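Local coordinates for protein transcription regulator (Haloarcula marismortui ATCC 43049, PDB 3CRJ) that probably binds operator DNA through an N-terminal helix-turn-helix domain and regulates transcription, as a dimeric member of the TetR family of repressors, at residues Gln15-Met20 against Tyr53-Thr57; Leu62-Asp67 against Ala122-Phe127. All coordinates share one frame. Numbering follows the deposited sequence.

Both contacts involve the predicted N-terminal DNA-binding region, on the same side of the chain's centre, with their own centres about 14 Å apart. Interaction 1 is internal to that region: helix 12-30 receives two tyrosines from the loop that leads into helix 58-78. Interaction 2 joins helix 58-78 to helix 121-148 of the C-terminal domain, and lies nearer the middle of the chain (about 11 Å from it, centre to centre, against about 20 Å). Each is partly buried. Interaction 1 is van der Waals packing around two tyrosines, without a hydrogen bond between its segments, whereas interaction 2 adds a salt bridge to its packing. They touch, among other places, where Tyr55 CE1 lies 3.7 Å from Ala64 CB.

Interaction 1 (Gln15-Met20 against Tyr53-Thr57); sequences QTEEIM and YYYDT
Tyr55 points the edge and hydroxyl end of its ring at one turn of helix 12-30, overlapping Thr16, Ile19 and Met20. Residues 15-20 are regular alpha helix, with Ile19 N to Gln15 O at 2.8 Å and Met20 N to Thr16 O at 2.6 Å. Residues 53-57 form the connection from helix 48-52 to helix 58-78; its backbone passes from the right-handed helical region at Tyr54, with phi already drawn out to -104° (psi -34°), to extended values at Tyr55 (-132/140). Closest in the backbone are Thr16 and Tyr54, their CA atoms 7.7 Å apart, so side chains must span the gap. Tyr54 and Tyr55 both have chi1 in the m range and CA-to-CB bonds directed toward the helix. Tyr55 OH reaches Thr16 CG2 at 3.4 Å and the selenomethionine Met20 CE at 3.6 Å, while Tyr55 CE2 at the ring edge meets Ile19 CG2 at 3.9 Å. Tyr54 lies beside Gln15 and Ile19: its CD2 is 3.7 Å from Ile19 CD1, and its OH is 3.3 Å from Gln15 CB. Ile19, in the mt rotamer, therefore touches both rings with different methyl groups. No hydrogen bond crosses the contact; Thr16 OG1 instead bonds Phe12 O within its own helix. Phe12 also meets Tyr54 edge-to-face, and Tyr55 continues onto Leu61 and Ala64 of helix 58-78. The 281 Å² buried here is thus largely van der Waals packing that joins the loop at the end of the predicted helix-turn-helix to the first helix, as in the three-helix DNA-binding domain of TetR-family regulators.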
# COMPACT_ATOMS: atom_id res chain seq x y z
N GLN A 15 -26.99 1.44 19.26
CA GLN A 15 -26.44 2.77 18.97
C GLN A 15 -25.06 2.72 18.32
O GLN A 15 -24.77 3.48 17.40
CB GLN A 15 -26.35 3.58 20.26
CG GLN A 15 -27.41 4.64 20.46
CD GLN A 15 -28.80 4.10 20.31
OE1 GLN A 15 -29.31 3.95 19.19
NE2 GLN A 15 -29.44 3.81 21.44
N THR A 16 -24.21 1.84 18.84
CA THR A 16 -22.87 1.63 18.32
C THR A 16 -22.96 1.27 16.82
O THR A 16 -22.36 1.95 15.98
CB THR A 16 -22.16 0.53 19.17
OG1 THR A 16 -22.17 0.92 20.54
CG2 THR A 16 -20.73 0.30 18.73
N GLU A 17 -23.74 0.24 16.51
CA GLU A 17 -23.98 -0.23 15.14
C GLU A 17 -24.52 0.85 14.19
O GLU A 17 -23.98 1.06 13.11
CB GLU A 17 -24.93 -1.42 15.17
CG GLU A 17 -24.25 -2.77 15.16
CD GLU A 17 -24.37 -3.45 13.81
OE1 GLU A 17 -24.29 -2.75 12.79
OE2 GLU A 17 -24.57 -4.69 13.77
N GLU A 18 -25.60 1.52 14.60
CA GLU A 18 -26.14 2.65 13.85
C GLU A 18 -25.08 3.72 13.65
O GLU A 18 -25.01 4.33 12.58
CB GLU A 18 -27.32 3.28 14.58
CG GLU A 18 -28.68 2.76 14.25
CD GLU A 18 -29.75 3.70 14.76
OE1 GLU A 18 -29.95 4.76 14.14
OE2 GLU A 18 -30.38 3.40 15.80
N ILE A 19 -24.26 3.95 14.69
CA ILE A 19 -23.15 4.91 14.57
C ILE A 19 -22.02 4.41 13.66
O ILE A 19 -21.50 5.18 12.87
CB ILE A 19 -22.60 5.39 15.94
CG1 ILE A 19 -23.61 6.34 16.62
CG2 ILE A 19 -21.28 6.12 15.75
CD1 ILE A 19 -23.22 6.81 18.04
N MSE A 20 -21.66 3.12 13.76
CA MSE A 20 -20.68 2.57 12.84
C MSE A 20 -21.15 2.73 11.40
O MSE A 20 -20.41 3.18 10.54
CB MSE A 20 -20.37 1.11 13.15
CG MSE A 20 -19.58 0.88 14.45
SE MSE A 20 -17.91 1.92 14.70
CE MSE A 20 -18.60 3.64 15.31
N TYR A 53 -21.46 10.82 23.20
CA TYR A 53 -21.85 9.95 24.29
C TYR A 53 -21.00 8.67 24.29
O TYR A 53 -20.67 8.15 25.35
CB TYR A 53 -23.35 9.62 24.20
CG TYR A 53 -23.88 8.75 25.32
CD1 TYR A 53 -23.90 7.36 25.20
CD2 TYR A 53 -24.37 9.30 26.50
CE1 TYR A 53 -24.39 6.55 26.22
CE2 TYR A 53 -24.86 8.50 27.53
CZ TYR A 53 -24.86 7.12 27.38
OH TYR A 53 -25.34 6.31 28.38
N TYR A 54 -20.64 8.18 23.11
CA TYR A 54 -19.89 6.94 22.98
C TYR A 54 -18.42 7.15 22.66
O TYR A 54 -17.58 6.37 23.09
CB TYR A 54 -20.53 6.04 21.93
CG TYR A 54 -21.94 5.65 22.30
CD1 TYR A 54 -22.18 4.63 23.22
CD2 TYR A 54 -23.03 6.31 21.74
CE1 TYR A 54 -23.47 4.27 23.57
CE2 TYR A 54 -24.32 5.96 22.09
CZ TYR A 54 -24.54 4.93 23.00
OH TYR A 54 -25.82 4.58 23.36
N TYR A 55 -18.13 8.19 21.89
CA TYR A 55 -16.76 8.49 21.49
C TYR A 55 -16.43 9.96 21.70
O TYR A 55 -17.26 10.84 21.44
CB TYR A 55 -16.55 8.09 20.03
CG TYR A 55 -17.11 6.73 19.72
CD1 TYR A 55 -16.46 5.57 20.14
CD2 TYR A 55 -18.30 6.59 19.01
CE1 TYR A 55 -16.97 4.32 19.87
CE2 TYR A 55 -18.82 5.34 18.73
CZ TYR A 55 -18.15 4.21 19.17
OH TYR A 55 -18.66 2.98 18.89
N ASP A 56 -15.22 10.22 22.18
CA ASP A 56 -14.81 11.57 22.54
C ASP A 56 -14.11 12.26 21.38
O ASP A 56 -14.06 13.49 21.32
CB ASP A 56 -13.91 11.51 23.77
CG ASP A 56 -14.05 10.19 24.51
OD1 ASP A 56 -14.21 10.20 25.76
OD2 ASP A 56 -14.02 9.12 23.81
N THR A 57 -13.58 11.46 20.46
CA THR A 57 -12.77 11.96 19.38
C THR A 57 -13.13 11.26 18.11
O THR A 57 -13.60 10.12 18.12
CB THR A 57 -11.32 11.65 19.68
OG1 THR A 57 -10.99 12.23 20.94
CG2 THR A 57 -10.39 12.24 18.61

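Interaction 2 (Leu62-Asp67 against Ala122-Phe127); sequences LAAFLD and AFSDRF
This is a helix-helix interface between the two domains of a TetR-type, all-helical regulator: helix 58-78, which leads out of the predicted DNA-binding region, packs against the start of helix 121-148 in the C-terminal domain. Segments 62-67 and 122-127 run almost exactly parallel, 4° between their N-to-C directions, with axes 9.6 Å apart at closest approach and 378 Å² buried. The register pairs Ala63 with Phe123 (CA to CA 6.0 Å) and Leu66 with Arg126 (CA to CA 6.6 Å), one helical turn further on. The small Ala63 allows this close approach: its CB is 4.2 Å from Ala122 CB and 3.4 Å from Arg126 NH2, over one face of the guanidinium. Phe123 (chi1 -72°, chi2 8°) brings CZ to 4.0 Å from Leu62 CB. Leu66, in the mt rotamer, sets CB 3.7 Å from Arg126 CG and sends CD1 over the Phe127 ring in a CH-pi contact, 4.2 Å from the centroid and 20° off the normal. Leu110 and Met113 of helix 104-115 also pack on Leu66, and Met176 of the second subunit touches Phe127, so the interface lies close to the dimer contact. Arg126 turns its side chain back along its own helix (chi1 -111°, chi2 30°), where NH1 makes a weak 2.8 Å hydrogen bond to Ala122 O. That bend presents the guanidinium edge to Asp67 (chi1 m), closing a salt bridge in which Arg126 NE donates hydrogen bonds to Asp67 OD2 at 2.8 Å and, weakly, to Asp67 OD1 at 3.3 Å.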
# COMPACT_ATOMS: atom_id res chain seq x y z
N LEU A 62 -12.87 6.21 15.03
CA LEU A 62 -12.33 5.46 13.91
C LEU A 62 -11.52 4.24 14.34
O LEU A 62 -11.37 3.28 13.58
CB LEU A 62 -11.52 6.37 13.01
CG LEU A 62 -12.30 7.43 12.23
CD1 LEU A 62 -11.34 8.34 11.50
CD2 LEU A 62 -13.31 6.79 11.25
N ALA A 63 -10.99 4.24 15.56
CA ALA A 63 -10.35 3.03 16.04
C ALA A 63 -11.45 1.98 16.15
O ALA A 63 -11.30 0.86 15.65
CB ALA A 63 -9.67 3.25 17.37
N ALA A 64 -12.56 2.37 16.77
CA ALA A 64 -13.76 1.52 16.85
C ALA A 64 -14.23 1.05 15.45
O ALA A 64 -14.52 -0.13 15.27
CB ALA A 64 -14.88 2.24 17.57
N PHE A 65 -14.23 1.97 14.48
CA PHE A 65 -14.66 1.66 13.12
C PHE A 65 -13.74 0.65 12.46
O PHE A 65 -14.20 -0.22 11.71
CB PHE A 65 -14.78 2.92 12.25
CG PHE A 65 -15.32 2.66 10.87
CD1 PHE A 65 -16.68 2.40 10.67
CD2 PHE A 65 -14.48 2.65 9.76
CE1 PHE A 65 -17.18 2.14 9.39
CE2 PHE A 65 -14.98 2.38 8.47
CZ PHE A 65 -16.33 2.13 8.29
N LEU A 66 -12.44 0.74 12.72
CA LEU A 66 -11.56 -0.33 12.27
C LEU A 66 -11.97 -1.67 12.91
O LEU A 66 -12.20 -2.66 12.19
CB LEU A 66 -10.10 0.02 12.50
CG LEU A 66 -9.61 1.13 11.54
CD1 LEU A 66 -8.21 1.62 11.88
CD2 LEU A 66 -9.67 0.69 10.10
N ASP A 67 -12.14 -1.69 14.23
CA ASP A 67 -12.55 -2.91 14.96
C ASP A 67 -13.81 -3.49 14.36
O ASP A 67 -13.95 -4.71 14.22
CB ASP A 67 -12.78 -2.62 16.44
CG ASP A 67 -11.51 -2.19 17.15
OD1 ASP A 67 -11.65 -1.53 18.20
OD2 ASP A 67 -10.39 -2.51 16.66
N ALA A 122 -3.32 3.89 18.04
CA ALA A 122 -4.62 3.25 17.99
C ALA A 122 -4.90 2.68 16.60
O ALA A 122 -5.49 1.60 16.49
CB ALA A 122 -5.71 4.20 18.40
N PHE A 123 -4.46 3.40 15.56
CA PHE A 123 -4.62 2.92 14.19
C PHE A 123 -3.62 1.81 13.89
O PHE A 123 -3.96 0.75 13.33
CB PHE A 123 -4.43 4.07 13.16
CG PHE A 123 -5.56 5.10 13.12
CD1 PHE A 123 -6.61 5.10 14.05
CD2 PHE A 123 -5.55 6.10 12.14
CE1 PHE A 123 -7.62 6.08 14.01
CE2 PHE A 123 -6.56 7.07 12.08
CZ PHE A 123 -7.59 7.05 13.02
N SER A 124 -2.36 2.07 14.24
CA SER A 124 -1.28 1.11 14.05
C SER A 124 -1.60 -0.23 14.71
O SER A 124 -1.58 -1.27 14.03
CB SER A 124 0.03 1.66 14.59
OG SER A 124 1.08 0.79 14.23
N ASP A 125 -1.92 -0.21 16.01
CA ASP A 125 -2.38 -1.41 16.70
C ASP A 125 -3.46 -2.17 15.91
O ASP A 125 -3.44 -3.41 15.85
CB ASP A 125 -2.96 -1.07 18.08
CG ASP A 125 -1.92 -0.55 19.05
OD1 ASP A 125 -0.72 -0.77 18.81
OD2 ASP A 125 -2.31 0.10 20.06
N ARG A 126 -4.38 -1.40 15.32
CA ARG A 126 -5.61 -1.90 14.72
C ARG A 126 -5.36 -2.56 13.39
O ARG A 126 -6.00 -3.57 13.06
CB ARG A 126 -6.56 -0.73 14.49
CG ARG A 126 -7.81 -0.65 15.35
CD ARG A 126 -7.61 -1.26 16.67
NE ARG A 126 -8.55 -0.71 17.65
CZ ARG A 126 -8.21 0.17 18.59
NH1 ARG A 126 -6.96 0.61 18.66
NH2 ARG A 126 -9.11 0.60 19.46
N PHE A 127 -4.46 -1.96 12.61
CA PHE A 127 -4.08 -2.48 11.31
C PHE A 127 -3.18 -3.69 11.45
O PHE A 127 -3.15 -4.55 10.57
CB PHE A 127 -3.31 -1.42 10.53
CG PHE A 127 -4.17 -0.34 9.92
CD1 PHE A 127 -5.16 -0.65 8.99
CD2 PHE A 127 -3.94 1.00 10.23
CE1 PHE A 127 -5.95 0.35 8.44
CE2 PHE A 127 -4.72 2.02 9.66
CZ PHE A 127 -5.72 1.69 8.77